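Local structure of putative type VI secretion protein (Escherichia coli, 4PS2) at residues 4-9 / 21-26; 30-35 / 51-56; 34-39 / 71-76. The protein probably assembles, as the TssB subunit of which this chain is the C-terminal fragment, with TssC into the contractile sheath of the type VI secretion system. All coordinates share one frame; numbering follows the deposited sequence.

Contact 1: 4-9 / 21-26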
loop_
_atom_site.group_PDB
_atom_site.type_symbol
_atom_site.label_atom_id
_atom_site.label_comp_id
_atom_site.label_asym_id
_atom_site.label_seq_id
_atom_site.Cartn_x
_atom_site.Cartn_y
_atom_site.Cartn_z
ATOM N N ILE A 4 -10.551 -2.720 3.170
ATOM C CA ILE A 4 -10.434 -2.075 1.861
ATOM C C ILE A 4 -11.309 -2.866 0.867
ATOM O O ILE A 4 -11.602 -4.034 1.113
ATOM C CB ILE A 4 -8.951 -1.897 1.397
ATOM C CG1 ILE A 4 -8.826 -0.816 0.296
ATOM C CG2 ILE A 4 -8.282 -3.241 0.970
ATOM C CD1 ILE A 4 -7.401 -0.155 0.165
ATOM N N SER A 5 -11.728 -2.236 -0.234
ATOM C CA SER A 5 -12.624 -2.887 -1.188
ATOM C C SER A 5 -12.195 -2.749 -2.615
ATOM O O SER A 5 -11.781 -1.665 -3.031
ATOM C CB SER A 5 -14.032 -2.315 -1.056
ATOM O OG SER A 5 -14.646 -2.739 0.146
ATOM N N LEU A 6 -12.330 -3.849 -3.379
ATOM C CA LEU A 6 -12.110 -3.860 -4.816
ATOM C C LEU A 6 -13.510 -3.862 -5.395
ATOM O O LEU A 6 -14.270 -4.807 -5.158
ATOM C CB LEU A 6 -11.329 -5.117 -5.267
ATOM C CG LEU A 6 -11.120 -5.362 -6.784
ATOM C CD1 LEU A 6 -10.624 -4.106 -7.531
ATOM C CD2 LEU A 6 -10.163 -6.510 -7.016
ATOM N N THR A 7 -13.877 -2.785 -6.089
ATOM C CA THR A 7 -15.192 -2.659 -6.692
ATOM C C THR A 7 -15.074 -2.983 -8.176
ATOM O O THR A 7 -14.190 -2.462 -8.849
ATOM C CB THR A 7 -15.797 -1.274 -6.377
ATOM O OG1 THR A 7 -15.902 -1.148 -4.958
ATOM C CG2 THR A 7 -17.194 -1.066 -7.008
ATOM N N PHE A 8 -15.945 -3.864 -8.671
ATOM C CA PHE A 8 -15.998 -4.264 -10.077
ATOM C C PHE A 8 -17.168 -3.492 -10.686
ATOM O O PHE A 8 -18.302 -3.710 -10.273
ATOM C CB PHE A 8 -16.229 -5.791 -10.189
ATOM C CG PHE A 8 -15.152 -6.624 -9.527
ATOM C CD1 PHE A 8 -15.237 -6.960 -8.178
ATOM C CD2 PHE A 8 -14.077 -7.107 -10.260
ATOM C CE1 PHE A 8 -14.242 -7.718 -7.563
ATOM C CE2 PHE A 8 -13.091 -7.887 -9.650
ATOM C CZ PHE A 8 -13.178 -8.185 -8.304
ATOM N N ARG A 9 -16.889 -2.540 -11.591
ATOM C CA ARG A 9 -17.913 -1.692 -12.216
ATOM C C ARG A 9 -18.463 -2.222 -13.541
ATOM O O ARG A 9 -19.356 -1.613 -14.135
ATOM C CB ARG A 9 -17.484 -0.216 -12.297
ATOM C CG ARG A 9 -16.102 0.027 -12.878
ATOM C CD ARG A 9 -15.169 0.514 -11.791
ATOM N NE ARG A 9 -13.804 0.028 -11.987
ATOM C CZ ARG A 9 -12.817 0.750 -12.508
ATOM N NH1 ARG A 9 -13.030 2.006 -12.887
ATOM N NH2 ARG A 9 -11.608 0.224 -12.647
ATOM N N ARG A 21 -3.523 -7.133 -11.357
ATOM C CA ARG A 21 -2.979 -5.791 -11.156
ATOM C C ARG A 21 -3.617 -5.225 -9.907
ATOM O O ARG A 21 -2.921 -4.676 -9.057
ATOM C CB ARG A 21 -3.344 -4.831 -12.312
ATOM C CG ARG A 21 -2.702 -5.150 -13.635
ATOM C CD ARG A 21 -3.073 -4.097 -14.646
ATOM N NE ARG A 21 -2.440 -4.398 -15.922
ATOM C CZ ARG A 21 -3.056 -4.969 -16.947
ATOM N NH1 ARG A 21 -4.344 -5.272 -16.869
ATOM N NH2 ARG A 21 -2.394 -5.229 -18.063
ATOM N N GLN A 22 -4.953 -5.364 -9.798
ATOM C CA GLN A 22 -5.741 -4.796 -8.711
ATOM C C GLN A 22 -5.502 -5.357 -7.303
ATOM O O GLN A 22 -5.492 -4.574 -6.352
ATOM C CB GLN A 22 -7.240 -4.704 -9.083
ATOM C CG GLN A 22 -7.546 -3.777 -10.281
ATOM C CD GLN A 22 -6.959 -2.377 -10.157
ATOM O OE1 GLN A 22 -6.107 -1.961 -10.948
ATOM N NE2 GLN A 22 -7.369 -1.627 -9.143
ATOM N N ILE A 23 -5.341 -6.694 -7.159
ATOM C CA ILE A 23 -5.099 -7.352 -5.849
ATOM C C ILE A 23 -3.791 -6.861 -5.160
ATOM O O ILE A 23 -3.889 -6.396 -4.029
ATOM C CB ILE A 23 -5.203 -8.913 -5.918
ATOM C CG1 ILE A 23 -6.623 -9.418 -6.306
ATOM C CG2 ILE A 23 -4.647 -9.622 -4.657
ATOM C CD1 ILE A 23 -7.796 -8.898 -5.544
ATOM N N PRO A 24 -2.590 -6.894 -5.801
ATOM C CA PRO A 24 -1.375 -6.386 -5.121
ATOM C C PRO A 24 -1.421 -4.882 -4.810
ATOM O O PRO A 24 -0.872 -4.449 -3.795
ATOM C CB PRO A 24 -0.240 -6.701 -6.113
ATOM C CG PRO A 24 -0.809 -7.680 -7.067
ATOM C CD PRO A 24 -2.257 -7.390 -7.159
ATOM N N ARG A 25 -2.088 -4.098 -5.664
ATOM C CA ARG A 25 -2.245 -2.656 -5.481
ATOM C C ARG A 25 -3.040 -2.372 -4.206
ATOM O O ARG A 25 -2.595 -1.593 -3.365
ATOM C CB ARG A 25 -2.914 -2.039 -6.723
ATOM C CG ARG A 25 -3.332 -0.576 -6.575
ATOM C CD ARG A 25 -4.060 -0.044 -7.812
ATOM N NE ARG A 25 -4.485 1.337 -7.580
ATOM C CZ ARG A 25 -5.667 1.697 -7.088
ATOM N NH1 ARG A 25 -6.597 0.786 -6.840
ATOM N NH2 ARG A 25 -5.938 2.974 -6.871
ATOM N N LEU A 26 -4.198 -3.017 -4.054
ATOM C CA LEU A 26 -5.049 -2.860 -2.873
ATOM C C LEU A 26 -4.402 -3.389 -1.598
ATOM O O LEU A 26 -4.606 -2.823 -0.516
ATOM C CB LEU A 26 -6.408 -3.514 -3.100
ATOM C CG LEU A 26 -7.296 -2.759 -4.086
ATOM C CD1 LEU A 26 -8.459 -3.602 -4.466
ATOM C CD2 LEU A 26 -7.773 -1.417 -3.515
#
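Leu-6 and Leu-26 carry most of this contact, giving up 84 and 94 Å² respectively, and their side chains cross at about a right angle. The CD1 methyl of Leu-26 presses hardest on the root of Leu-6: Leu-26 CD1 lies 3.3 Å from Leu-6 CB, tighter than usual van der Waals contact. Leu-6 has CG anti to its backbone N (chi1 174°), which places Leu-6 CG 3.9 Å from Leu-26 CD1, and Leu-6 CD1 touches that methyl too. Beyond CG, both methyls of Leu-6 straddle Gln-22 CB, one helical turn before Leu-26, with Leu-6 CD1 the nearer at 3.8 Å. Leu-6 CD2 alone goes on to Ile-23 CD1, 3.7 Å away. The other methyl of Leu-26 serves Ile-4, with Leu-26 CD2 and Ile-4 CD1 3.9 Å apart. Ile-4 CG2 and CD1 also lie near the Leu-26 carbonyl oxygen, and Ile-4 continues along helix 16-40 onto Met-29, Leu-30 and Arg-33. An extended backbone explains this spacing, since Ile-4 and Leu-6 direct CB at the helix and the intervening Ser-5 directs its own away. An alanine in place of Leu-6 would keep the CB contact with Leu-26 but would probably leave Gln-22 CB and Ile-23 CD1 without their apolar neighbours, opening a gap between segment 4-9 and the helix. Further along segment 4-9, the Phe-8 ring stacks with Phe-14. The contact thus lays the extended chain that precedes helix 16-40 back on that helix's own surface. With no hydrogen bond or salt bridge between segments 4-9 and 21-26, its geometry implies attachment by branched aliphatic side chains and the methylenes of Gln-22, dependent on their shape rather than on directed bonds.

Contact 2: 30-35 / 51-56; sequences LAMRSL and KELEKI
Ile-56 reaches across from helix 46-57 and sets its CD1 methyl against the backbone and side chain of Ala-31. Ile-56 CD1 is 3.4 Å from Ala-31 O and almost as near to Ala-31 CB, so the small residue lets the methyl approach the helix surface itself. Ala-31 O already accepts the hydrogen bond of Leu-35 N at 3.0 Å, so the methyl covers a polar atom that has its partner. CG1 of Ile-56 is anti to its carbonyl carbon (chi1 -62°) and lies 3.9 Å from Ala-31 CB. Beside this pair, Met-32 and Leu-53 cross obliquely. Met-32 SD approaches Leu-53 CD1 at 3.5 Å, and Met-32 CE closes on the same methyl. One turn further along helix 16-40, Leu-35 sets CD2 over the backbone of Leu-53, with Leu-35 CD2 3.8 Å from Leu-53 N, and its CD1 meets Glu-52 CB at 3.7 Å. Glu-52 contributes aliphatic carbon alone, for its chain bends at chi2 (-64°) and carries the carboxylate away from segment 30-35, with a long salt bridge to Lys-51. The helices that position these groups run antiparallel, the segment axes 170° apart in direction, and make a helical hairpin. Beyond the first shell, Val-74 touches Met-32 and Trp-79 touches Leu-53, so the C-terminal loop packs on that part of the layer. On the flank, Glu-54 pairs with Arg-71 in a salt bridge that ties helix 46-57 to the end of helix 64-71. The two segments therefore meet through methyl, methylene and thioether groups set partly on backbone; three of the six touching residues are buried, while the Glu-52 carboxylate leads away. This chemistry is consistent with a hydrophobic seam in the helical bundle of this C-terminal fragment.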
loop_
_atom_site.group_PDB
_atom_site.type_symbol
_atom_site.label_atom_id
_atom_site.label_comp_id
_atom_site.label_asym_id
_atom_site.label_seq_id
_atom_site.Cartn_x
_atom_site.Cartn_y
_atom_site.Cartn_z
ATOM N N LEU A 30 -3.636 -1.058 1.666
ATOM C CA LEU A 30 -4.120 -1.374 3.004
ATOM C C LEU A 30 -2.923 -1.527 3.967
ATOM O O LEU A 30 -2.973 -1.003 5.083
ATOM C CB LEU A 30 -5.030 -2.605 3.018
ATOM C CG LEU A 30 -5.604 -3.004 4.386
ATOM C CD1 LEU A 30 -6.443 -1.864 5.015
ATOM C CD2 LEU A 30 -6.415 -4.300 4.279
ATOM N N ALA A 31 -1.852 -2.202 3.535
ATOM C CA ALA A 31 -0.651 -2.335 4.384
ATOM C C ALA A 31 -0.014 -0.958 4.690
ATOM O O ALA A 31 0.473 -0.718 5.803
ATOM C CB ALA A 31 0.361 -3.254 3.725
ATOM N N MET A 32 -0.051 -0.048 3.701
ATOM C CA MET A 32 0.495 1.285 3.845
ATOM C C MET A 32 -0.358 2.102 4.829
ATOM O O MET A 32 0.192 2.811 5.676
ATOM C CB MET A 32 0.547 1.964 2.459
ATOM C CG MET A 32 1.316 3.227 2.444
ATOM S SD MET A 32 3.094 2.988 2.709
ATOM C CE MET A 32 3.495 4.655 3.197
ATOM N N ARG A 33 -1.707 1.988 4.715
ATOM C CA ARG A 33 -2.634 2.695 5.591
ATOM C C ARG A 33 -2.400 2.272 7.043
ATOM O O ARG A 33 -2.337 3.131 7.908
ATOM C CB ARG A 33 -4.076 2.411 5.176
ATOM C CG ARG A 33 -5.099 3.093 6.079
ATOM C CD ARG A 33 -6.390 2.361 6.023
ATOM N NE ARG A 33 -6.999 2.491 4.703
ATOM C CZ ARG A 33 -8.089 1.839 4.334
ATOM N NH1 ARG A 33 -8.693 1.016 5.182
ATOM N NH2 ARG A 33 -8.601 2.020 3.129
ATOM N N SER A 34 -2.242 0.963 7.297
ATOM C CA SER A 34 -1.990 0.415 8.640
ATOM C C SER A 34 -0.652 0.882 9.201
ATOM O O SER A 34 -0.557 1.241 10.379
ATOM C CB SER A 34 -2.054 -1.113 8.620
ATOM O OG SER A 34 -3.311 -1.565 8.140
ATOM N N LEU A 35 0.383 0.874 8.360
ATOM C CA LEU A 35 1.714 1.287 8.743
ATOM C C LEU A 35 1.745 2.782 9.101
ATOM O O LEU A 35 2.348 3.140 10.116
ATOM C CB LEU A 35 2.724 0.952 7.636
ATOM C CG LEU A 35 4.154 1.286 7.978
ATOM C CD1 LEU A 35 4.694 0.392 9.112
ATOM C CD2 LEU A 35 5.015 1.310 6.755
ATOM N N LYS A 51 11.787 -0.127 7.677
ATOM C CA LYS A 51 11.982 -1.546 7.339
ATOM C C LYS A 51 10.685 -2.124 6.747
ATOM O O LYS A 51 10.718 -2.836 5.732
ATOM C CB LYS A 51 12.391 -2.310 8.616
ATOM C CG LYS A 51 12.543 -3.832 8.442
ATOM C CD LYS A 51 12.672 -4.566 9.793
ATOM C CE LYS A 51 11.346 -4.833 10.470
ATOM N NZ LYS A 51 11.517 -5.267 11.883
ATOM N N GLU A 52 9.539 -1.818 7.389
ATOM C CA GLU A 52 8.238 -2.278 6.916
ATOM C C GLU A 52 7.833 -1.597 5.616
ATOM O O GLU A 52 7.180 -2.215 4.788
ATOM C CB GLU A 52 7.171 -2.090 7.990
ATOM C CG GLU A 52 7.457 -2.848 9.275
ATOM C CD GLU A 52 7.485 -4.356 9.167
ATOM O OE1 GLU A 52 6.950 -4.900 8.175
ATOM O OE2 GLU A 52 8.065 -4.997 10.069
ATOM N N LEU A 53 8.216 -0.363 5.429
ATOM C CA LEU A 53 7.867 0.353 4.253
ATOM C C LEU A 53 8.511 -0.285 3.067
ATOM O O LEU A 53 7.886 -0.477 2.086
ATOM C CB LEU A 53 8.294 1.786 4.343
ATOM C CG LEU A 53 8.075 2.619 3.097
ATOM C CD1 LEU A 53 6.629 2.832 2.830
ATOM C CD2 LEU A 53 8.822 3.906 3.195
ATOM N N GLU A 54 9.775 -0.603 3.180
ATOM C CA GLU A 54 10.480 -1.219 2.085
ATOM C C GLU A 54 9.888 -2.578 1.718
ATOM O O GLU A 54 9.794 -2.886 0.590
ATOM C CB GLU A 54 11.994 -1.211 2.318
ATOM C CG GLU A 54 12.589 0.195 2.471
ATOM C CD GLU A 54 12.276 1.138 1.319
ATOM O OE1 GLU A 54 11.984 2.315 1.530
ATOM O OE2 GLU A 54 12.302 0.685 0.184
ATOM N N LYS A 55 9.437 -3.344 2.682
ATOM C CA LYS A 55 8.755 -4.604 2.448
ATOM C C LYS A 55 7.442 -4.443 1.639
ATOM O O LYS A 55 7.216 -5.112 0.698
ATOM C CB LYS A 55 8.495 -5.269 3.764
ATOM C CG LYS A 55 7.833 -6.603 3.677
ATOM N N ILE A 56 6.620 -3.508 2.045
ATOM C CA ILE A 56 5.429 -3.182 1.319
ATOM C C ILE A 56 5.735 -2.832 -0.153
ATOM O O ILE A 56 5.134 -3.356 -1.031
ATOM C CB ILE A 56 4.611 -2.075 2.030
ATOM C CG1 ILE A 56 4.155 -2.535 3.400
ATOM C CG2 ILE A 56 3.411 -1.712 1.205
ATOM C CD1 ILE A 56 3.402 -1.487 4.173
#

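Contact 3: 34-39 / 71-76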
loop_
_atom_site.group_PDB
_atom_site.type_symbol
_atom_site.label_atom_id
_atom_site.label_comp_id
_atom_site.label_asym_id
_atom_site.label_seq_id
_atom_site.Cartn_x
_atom_site.Cartn_y
_atom_site.Cartn_z
ATOM N N SER A 34 -2.242 0.963 7.297
ATOM C CA SER A 34 -1.990 0.415 8.640
ATOM C C SER A 34 -0.652 0.882 9.201
ATOM O O SER A 34 -0.557 1.241 10.379
ATOM C CB SER A 34 -2.054 -1.113 8.620
ATOM O OG SER A 34 -3.311 -1.565 8.140
ATOM N N LEU A 35 0.383 0.874 8.360
ATOM C CA LEU A 35 1.714 1.287 8.743
ATOM C C LEU A 35 1.745 2.782 9.101
ATOM O O LEU A 35 2.348 3.140 10.116
ATOM C CB LEU A 35 2.724 0.952 7.636
ATOM C CG LEU A 35 4.154 1.286 7.978
ATOM C CD1 LEU A 35 4.694 0.392 9.112
ATOM C CD2 LEU A 35 5.015 1.310 6.755
ATOM N N LEU A 36 1.098 3.643 8.287
ATOM C CA LEU A 36 1.034 5.087 8.577
ATOM C C LEU A 36 0.243 5.347 9.862
ATOM O O LEU A 36 0.604 6.237 10.624
ATOM C CB LEU A 36 0.400 5.863 7.421
ATOM C CG LEU A 36 1.257 6.057 6.164
ATOM C CD1 LEU A 36 0.371 6.484 4.982
ATOM C CD2 LEU A 36 2.350 7.109 6.398
ATOM N N ARG A 37 -0.821 4.572 10.118
ATOM C CA ARG A 37 -1.605 4.738 11.341
ATOM C C ARG A 37 -0.752 4.357 12.549
ATOM O O ARG A 37 -0.794 5.053 13.562
ATOM C CB ARG A 37 -2.906 3.929 11.284
ATOM C CG ARG A 37 -3.887 4.493 10.243
ATOM C CD ARG A 37 -5.197 3.723 10.126
ATOM N NE ARG A 37 -5.998 3.895 11.336
ATOM C CZ ARG A 37 -6.752 4.958 11.607
ATOM N NH1 ARG A 37 -6.868 5.945 10.720
ATOM N NH2 ARG A 37 -7.404 5.036 12.753
ATOM N N ASP A 38 0.045 3.272 12.429
ATOM C CA ASP A 38 0.967 2.801 13.478
ATOM C C ASP A 38 1.984 3.887 13.787
ATOM O O ASP A 38 2.163 4.246 14.952
ATOM C CB ASP A 38 1.686 1.501 13.037
ATOM C CG ASP A 38 0.797 0.266 12.997
ATOM O OD1 ASP A 38 -0.266 0.274 13.656
ATOM O OD2 ASP A 38 1.151 -0.701 12.278
ATOM N N LEU A 39 2.611 4.450 12.745
ATOM C CA LEU A 39 3.577 5.534 12.888
ATOM C C LEU A 39 2.934 6.765 13.559
ATOM O O LEU A 39 3.497 7.296 14.526
ATOM C CB LEU A 39 4.137 5.943 11.524
ATOM C CG LEU A 39 5.166 7.090 11.558
ATOM C CD1 LEU A 39 6.522 6.603 12.058
ATOM C CD2 LEU A 39 5.315 7.731 10.188
ATOM N N ARG A 71 4.794 6.470 -1.317
ATOM C CA ARG A 71 5.932 7.150 -0.671
ATOM C C ARG A 71 5.630 8.628 -0.393
ATOM O O ARG A 71 6.148 9.170 0.578
ATOM C CB ARG A 71 7.224 7.040 -1.496
ATOM C CG ARG A 71 7.775 5.640 -1.657
ATOM C CD ARG A 71 9.085 5.624 -2.437
ATOM N NE ARG A 71 10.234 5.472 -1.544
ATOM C CZ ARG A 71 10.855 4.322 -1.305
ATOM N NH1 ARG A 71 10.473 3.209 -1.922
ATOM N NH2 ARG A 71 11.874 4.277 -0.460
ATOM N N ALA A 72 4.768 9.270 -1.216
ATOM C CA ALA A 72 4.361 10.671 -1.036
ATOM C C ALA A 72 3.483 10.882 0.200
ATOM O O ALA A 72 3.314 12.010 0.652
ATOM C CB ALA A 72 3.654 11.176 -2.281
ATOM N N LEU A 73 2.942 9.801 0.763
ATOM C CA LEU A 73 2.112 9.846 1.965
ATOM C C LEU A 73 2.962 9.794 3.235
ATOM O O LEU A 73 2.453 10.060 4.327
ATOM C CB LEU A 73 1.105 8.681 1.958
ATOM C CG LEU A 73 -0.007 8.691 0.891
ATOM C CD1 LEU A 73 -0.786 7.409 0.947
ATOM C CD2 LEU A 73 -0.984 9.890 1.075
ATOM N N VAL A 74 4.252 9.462 3.108
ATOM C CA VAL A 74 5.146 9.368 4.273
ATOM C C VAL A 74 5.480 10.747 4.868
ATOM O O VAL A 74 6.044 11.575 4.140
ATOM C CB VAL A 74 6.424 8.559 3.933
ATOM C CG1 VAL A 74 7.413 8.563 5.097
ATOM C CG2 VAL A 74 6.070 7.131 3.521
ATOM N N PRO A 75 5.223 11.002 6.183
ATOM C CA PRO A 75 5.631 12.305 6.764
ATOM C C PRO A 75 7.149 12.467 6.656
ATOM O O PRO A 75 7.888 11.478 6.749
ATOM C CB PRO A 75 5.185 12.214 8.223
ATOM C CG PRO A 75 4.174 11.107 8.268
ATOM C CD PRO A 75 4.587 10.136 7.199
ATOM N N GLU A 76 7.612 13.691 6.378
ATOM C CA GLU A 76 9.040 14.008 6.214
ATOM C C GLU A 76 9.937 13.524 7.353
ATOM O O GLU A 76 11.034 13.041 7.085
ATOM C CB GLU A 76 9.247 15.506 5.990
ATOM C CG GLU A 76 8.903 15.976 4.587
ATOM C CD GLU A 76 8.753 17.478 4.444
ATOM O OE1 GLU A 76 9.401 18.052 3.540
ATOM O OE2 GLU A 76 7.978 18.079 5.223
#
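Leu-36 and Leu-39 reach the loop 71-76 with different first torsions. In Leu-36, CG stands anti to the carbonyl carbon (chi1 -74°), whereas in Leu-39 it stands anti to the backbone N (chi1 180°); the two settings send the CG atoms from successive turns of the helix toward the same proline. Leu-36 CD2 lies 3.8 Å from Pro-75 CD in an oblique crossing, and Leu-39 comes tip to tip with the ring, its CD2 3.9 Å from the same Pro-75 CD. The other methyl of Leu-36 turns to Leu-73, with Leu-36 CD1 3.8 Å from Leu-73 CB and the two side chains at about a right angle. Leu-36 CD2 also packs 3.6 Å from Leu-73 O, so backbone as well as side chain is covered. A type I beta turn from Arg-71 to Val-74, closed by the bond from Val-74 N to Arg-71 O, follows on from helix 64-71 before the chain extends at Val-74 (psi 124°). Val-74 itself packs on Phe-49 and Trp-79. Van der Waals contacts, nearly all between carbons, join the two segments without hydrogen bond or salt bridge, which implies that the exit from helix 64-71 is seated on helix 16-40 by apolar fit.

Overall arrangement
Helix 16-40 supplies one side of all three contacts. Contact 1 lies at the surface, with no buried residue among those that touch, whereas contacts 2 and 3 are partly buried; contact 2 is the most central, its centre about 6 Å from the centre of the chain. Contacts 2 and 3 share Ser-34 and Leu-35 and join directly, by packing and by a salt bridge. Contacts 1 and 3 lie on opposite sides of the chain's centre and do not touch. All three are apolar across their segments, but the partners differ: an extended N-terminal chain in contact 1, an antiparallel helix in contact 2, and a turn and the proline that follows it in contact 3.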